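Local structure of siroheme decarboxylase (Hydrogenobacter thermophilus, 4CH7) at residues C88-H99 and L306-I317. The protein catalyses the decarboxylation of siroheme to 12,18-didecarboxysiroheme, a step in heme d1 biosynthesis. Sequence-based numbering, arbitrary orientation.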
loop_
_atom_site.group_PDB
_atom_site.type_symbol
_atom_site.label_atom_id
_atom_site.label_comp_id
_atom_site.label_asym_id
_atom_site.label_seq_id
_atom_site.Cartn_x
_atom_site.Cartn_y
_atom_site.Cartn_z
ATOM N N CYS A 88 2.705 3.918 15.458
ATOM C CA CYS A 88 2.219 4.916 14.514
ATOM C C CYS A 88 1.157 4.337 13.589
ATOM O O CYS A 88 1.408 3.358 12.884
ATOM C CB CYS A 88 3.369 5.494 13.692
ATOM S SG CYS A 88 2.852 6.756 12.510
ATOM N N PRO A 89 -0.039 4.946 13.593
ATOM C CA PRO A 89 -1.175 4.524 12.767
ATOM C C PRO A 89 -0.896 4.728 11.283
ATOM O O PRO A 89 -1.596 4.154 10.449
ATOM C CB PRO A 89 -2.303 5.460 13.217
ATOM C CG PRO A 89 -1.882 5.954 14.581
ATOM C CD PRO A 89 -0.392 6.065 14.483
ATOM N N GLY A 90 0.110 5.538 10.962
ATOM C CA GLY A 90 0.468 5.797 9.578
ATOM C C GLY A 90 1.512 4.846 9.017
ATOM O O GLY A 90 1.842 4.910 7.830
ATOM N N VAL A 91 2.037 3.968 9.870
ATOM C CA VAL A 91 2.999 2.960 9.435
ATOM C C VAL A 91 2.278 1.677 9.021
ATOM O O VAL A 91 1.623 1.037 9.843
ATOM C CB VAL A 91 4.039 2.651 10.526
ATOM C CG1 VAL A 91 4.934 1.499 10.096
ATOM C CG2 VAL A 91 4.870 3.888 10.820
ATOM N N SER A 92 2.397 1.313 7.746
ATOM C CA SER A 92 1.702 0.145 7.204
ATOM C C SER A 92 2.545 -1.121 7.327
ATOM O O SER A 92 2.113 -2.113 7.916
ATOM C CB SER A 92 1.326 0.381 5.741
ATOM O OG SER A 92 2.474 0.648 4.955
ATOM N N HIS A 93 3.748 -1.080 6.766
ATOM C CA HIS A 93 4.673 -2.197 6.874
ATOM C C HIS A 93 5.888 -1.769 7.677
ATOM O O HIS A 93 6.321 -0.623 7.582
ATOM C CB HIS A 93 5.109 -2.666 5.486
ATOM C CG HIS A 93 3.968 -2.919 4.551
ATOM N ND1 HIS A 93 3.276 -4.111 4.528
ATOM C CD2 HIS A 93 3.398 -2.132 3.609
ATOM C CE1 HIS A 93 2.327 -4.045 3.611
ATOM N NE2 HIS A 93 2.379 -2.858 3.039
ATOM N N ASN A 94 6.427 -2.685 8.477
ATOM C CA ASN A 94 7.677 -2.436 9.191
ATOM C C ASN A 94 8.541 -3.689 9.168
ATOM O O ASN A 94 8.076 -4.777 9.512
ATOM C CB ASN A 94 7.417 -1.992 10.633
ATOM C CG ASN A 94 8.686 -1.544 11.348
ATOM O OD1 ASN A 94 9.712 -1.294 10.718
ATOM N ND2 ASN A 94 8.614 -1.435 12.668
ATOM N N TYR A 95 9.796 -3.534 8.764
ATOM C CA TYR A 95 10.670 -4.682 8.580
ATOM C C TYR A 95 12.068 -4.454 9.129
ATOM O O TYR A 95 12.595 -3.339 9.088
ATOM C CB TYR A 95 10.759 -5.041 7.095
ATOM C CG TYR A 95 9.495 -5.645 6.537
ATOM C CD1 TYR A 95 9.198 -6.981 6.747
ATOM C CD2 TYR A 95 8.601 -4.883 5.796
ATOM C CE1 TYR A 95 8.047 -7.543 6.244
ATOM C CE2 TYR A 95 7.443 -5.438 5.287
ATOM C CZ TYR A 95 7.170 -6.770 5.516
ATOM O OH TYR A 95 6.021 -7.335 5.014
ATOM N N GLU A 96 12.658 -5.520 9.654
ATOM C CA GLU A 96 14.086 -5.532 9.917
ATOM C C GLU A 96 14.764 -6.080 8.675
ATOM O O GLU A 96 14.384 -7.139 8.169
ATOM C CB GLU A 96 14.425 -6.402 11.120
ATOM C CG GLU A 96 15.922 -6.577 11.327
ATOM C CD GLU A 96 16.249 -7.466 12.502
ATOM O OE1 GLU A 96 15.353 -7.706 13.335
ATOM O OE2 GLU A 96 17.405 -7.921 12.592
ATOM N N ARG A 97 15.758 -5.355 8.174
ATOM C CA ARG A 97 16.427 -5.757 6.946
ATOM C C ARG A 97 17.943 -5.824 7.090
ATOM O O ARG A 97 18.521 -5.226 7.997
ATOM C CB ARG A 97 16.028 -4.839 5.787
ATOM C CG ARG A 97 14.537 -4.864 5.483
ATOM C CD ARG A 97 14.186 -4.121 4.204
ATOM N NE ARG A 97 12.749 -4.161 3.945
ATOM C CZ ARG A 97 12.131 -5.171 3.341
ATOM N NH1 ARG A 97 12.823 -6.227 2.933
ATOM N NH2 ARG A 97 10.821 -5.131 3.146
ATOM N N THR A 98 18.572 -6.574 6.191
ATOM C CA THR A 98 20.022 -6.723 6.180
ATOM C C THR A 98 20.669 -5.559 5.437
ATOM O O THR A 98 20.810 -5.588 4.210
ATOM C CB THR A 98 20.444 -8.045 5.514
ATOM O OG1 THR A 98 20.140 -7.997 4.113
ATOM C CG2 THR A 98 19.710 -9.218 6.145
ATOM N N HIS A 99 21.056 -4.535 6.193
ATOM C CA HIS A 99 21.646 -3.318 5.642
ATOM C C HIS A 99 22.092 -2.440 6.806
ATOM O O HIS A 99 21.644 -2.640 7.937
ATOM C CB HIS A 99 20.618 -2.568 4.788
ATOM C CG HIS A 99 21.210 -1.521 3.895
ATOM N ND1 HIS A 99 21.279 -0.190 4.248
ATOM C CD2 HIS A 99 21.743 -1.605 2.651
ATOM C CE1 HIS A 99 21.837 0.497 3.267
ATOM N NE2 HIS A 99 22.127 -0.339 2.286
ATOM N N LEU A 306 18.516 -6.342 0.402
ATOM C CA LEU A 306 18.076 -6.069 1.762
ATOM C C LEU A 306 17.043 -7.107 2.188
ATOM O O LEU A 306 15.838 -6.909 2.014
ATOM C CB LEU A 306 17.507 -4.649 1.881
ATOM C CG LEU A 306 18.496 -3.476 1.839
ATOM C CD1 LEU A 306 19.023 -3.220 0.435
ATOM C CD2 LEU A 306 17.861 -2.218 2.403
ATOM N N PHE A 307 17.525 -8.214 2.744
ATOM C CA PHE A 307 16.657 -9.319 3.136
ATOM C C PHE A 307 15.782 -8.974 4.333
ATOM O O PHE A 307 16.249 -8.387 5.307
ATOM C CB PHE A 307 17.490 -10.565 3.451
ATOM C CG PHE A 307 18.173 -11.159 2.251
ATOM C CD1 PHE A 307 17.530 -12.114 1.478
ATOM C CD2 PHE A 307 19.460 -10.770 1.902
ATOM C CE1 PHE A 307 18.154 -12.669 0.370
ATOM C CE2 PHE A 307 20.092 -11.321 0.796
ATOM C CZ PHE A 307 19.435 -12.272 0.029
ATOM N N SER A 308 14.508 -9.346 4.249
ATOM C CA SER A 308 13.587 -9.196 5.369
ATOM C C SER A 308 13.824 -10.316 6.378
ATOM O O SER A 308 13.534 -11.478 6.100
ATOM C CB SER A 308 12.139 -9.218 4.873
ATOM O OG SER A 308 11.238 -9.522 5.923
ATOM N N THR A 309 14.369 -9.968 7.541
ATOM C CA THR A 309 14.664 -10.961 8.571
ATOM C C THR A 309 13.651 -10.917 9.712
ATOM O O THR A 309 13.650 -11.789 10.585
ATOM C CB THR A 309 16.097 -10.806 9.121
ATOM O OG1 THR A 309 16.307 -9.457 9.558
ATOM C CG2 THR A 309 17.115 -11.144 8.042
ATOM N N ARG A 310 12.794 -9.898 9.693
ATOM C CA ARG A 310 11.697 -9.771 10.653
ATOM C C ARG A 310 10.545 -8.951 10.081
ATOM O O ARG A 310 10.763 -8.002 9.324
ATOM C CB ARG A 310 12.170 -9.129 11.963
ATOM C CG ARG A 310 12.730 -10.098 12.989
ATOM C CD ARG A 310 12.559 -9.585 14.413
ATOM N NE ARG A 310 11.161 -9.601 14.839
ATOM C CZ ARG A 310 10.761 -9.473 16.100
ATOM N NH1 ARG A 310 11.651 -9.315 17.069
ATOM N NH2 ARG A 310 9.468 -9.497 16.393
ATOM N N GLU A 311 9.322 -9.324 10.443
ATOM C CA GLU A 311 8.146 -8.527 10.104
ATOM C C GLU A 311 7.463 -8.063 11.385
ATOM O O GLU A 311 6.808 -8.849 12.072
ATOM C CB GLU A 311 7.164 -9.319 9.237
ATOM C CG GLU A 311 5.918 -8.528 8.838
ATOM C CD GLU A 311 5.156 -9.172 7.695
ATOM O OE1 GLU A 311 4.865 -10.383 7.775
ATOM O OE2 GLU A 311 4.858 -8.464 6.711
ATOM N N PHE A 312 7.627 -6.784 11.705
ATOM C CA PHE A 312 7.069 -6.226 12.929
ATOM C C PHE A 312 5.615 -5.832 12.750
ATOM O O PHE A 312 4.857 -5.767 13.721
ATOM C CB PHE A 312 7.876 -5.006 13.370
ATOM C CG PHE A 312 9.287 -5.325 13.753
ATOM C CD1 PHE A 312 9.555 -6.022 14.922
ATOM C CD2 PHE A 312 10.346 -4.926 12.952
ATOM C CE1 PHE A 312 10.854 -6.322 15.284
ATOM C CE2 PHE A 312 11.648 -5.220 13.307
ATOM C CZ PHE A 312 11.900 -5.923 14.475
ATOM N N LYS A 313 5.229 -5.574 11.506
ATOM C CA LYS A 313 3.903 -5.051 11.224
ATOM C C LYS A 313 3.572 -5.141 9.742
ATOM O O LYS A 313 4.373 -4.752 8.888
ATOM C CB LYS A 313 3.818 -3.596 11.687
ATOM C CG LYS A 313 2.427 -2.991 11.644
ATOM C CD LYS A 313 2.459 -1.580 12.203
ATOM C CE LYS A 313 1.069 -0.986 12.289
ATOM N NZ LYS A 313 1.104 0.388 12.854
ATOM N N LYS A 314 2.391 -5.666 9.443
ATOM C CA LYS A 314 1.857 -5.632 8.091
ATOM C C LYS A 314 0.350 -5.476 8.165
ATOM O O LYS A 314 -0.396 -6.451 8.080
ATOM C CB LYS A 314 2.212 -6.895 7.310
ATOM C CG LYS A 314 1.814 -6.822 5.843
ATOM C CD LYS A 314 1.993 -8.153 5.143
ATOM C CE LYS A 314 1.989 -7.972 3.634
ATOM N NZ LYS A 314 0.822 -7.180 3.159
ATOM N N VAL A 315 -0.089 -4.238 8.350
ATOM C CA VAL A 315 -1.500 -3.912 8.307
ATOM C C VAL A 315 -1.675 -2.940 7.158
ATOM O O VAL A 315 -0.693 -2.505 6.557
ATOM C CB VAL A 315 -1.957 -3.236 9.612
ATOM C CG1 VAL A 315 -1.528 -4.060 10.813
ATOM C CG2 VAL A 315 -1.383 -1.833 9.714
ATOM N N ARG A 316 -2.917 -2.608 6.836
ATOM C CA ARG A 316 -3.154 -1.491 5.942
ATOM C C ARG A 316 -3.858 -0.388 6.709
ATOM O O ARG A 316 -4.759 -0.642 7.510
ATOM C CB ARG A 316 -3.954 -1.903 4.713
ATOM C CG ARG A 316 -5.304 -2.490 5.026
ATOM C CD ARG A 316 -6.112 -2.665 3.764
ATOM N NE ARG A 316 -6.976 -3.831 3.866
ATOM C CZ ARG A 316 -7.991 -4.081 3.050
ATOM N NH1 ARG A 316 -8.285 -3.238 2.069
ATOM N NH2 ARG A 316 -8.715 -5.173 3.225
ATOM N N ILE A 317 -3.421 0.839 6.465
ATOM C CA ILE A 317 -3.907 1.994 7.197
ATOM C C ILE A 317 -5.380 2.271 6.923
ATOM O O ILE A 317 -5.896 1.964 5.846
ATOM C CB ILE A 317 -3.096 3.247 6.833
ATOM C CG1 ILE A 317 -3.137 3.488 5.321
ATOM C CG2 ILE A 317 -1.654 3.098 7.292
ATOM C CD1 ILE A 317 -2.450 4.763 4.887
#
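Strands 91-97 and 303-314 pair antiparallel from H93–K314 to R97–S308, joining the two AsnC-like ligand-binding domains of the chain within one closed eight-stranded barrel. Two classic beta bulges interrupt the ladder: T309 and R310 both face E96, while F312 and K313 both face N94. At the first, T309 N donates to E96 O at 2.9 Å and E96 N to R310 O; at the second, N94 N reaches K313 O at 2.9 Å and F312 N bonds N94 O. H93, Y95 and R97 share one face. H93, inferred to be an active-site residue, lies alongside K314, whose CG meets the ring edge 3.3 Å from ND1. The Y95 ring runs beside E311, its plane turned 32° from the carboxylate. On the other face E96 CB touches F312 CE2 at 3.7 Å, its carboxylate salt-bridged to R75 on helix 75-87. K313, fully extended with CG anti to the backbone N (chi1 -171°), carries NZ to the start of strand 91-97, where it bonds N86 O and, weakly, V91 O. At the far end R97 NH1 donates to L306 O (3.2 Å), and T98 OG1 accepts F307 N at 3.0 Å, lying in the plane of the F307 ring at its edge.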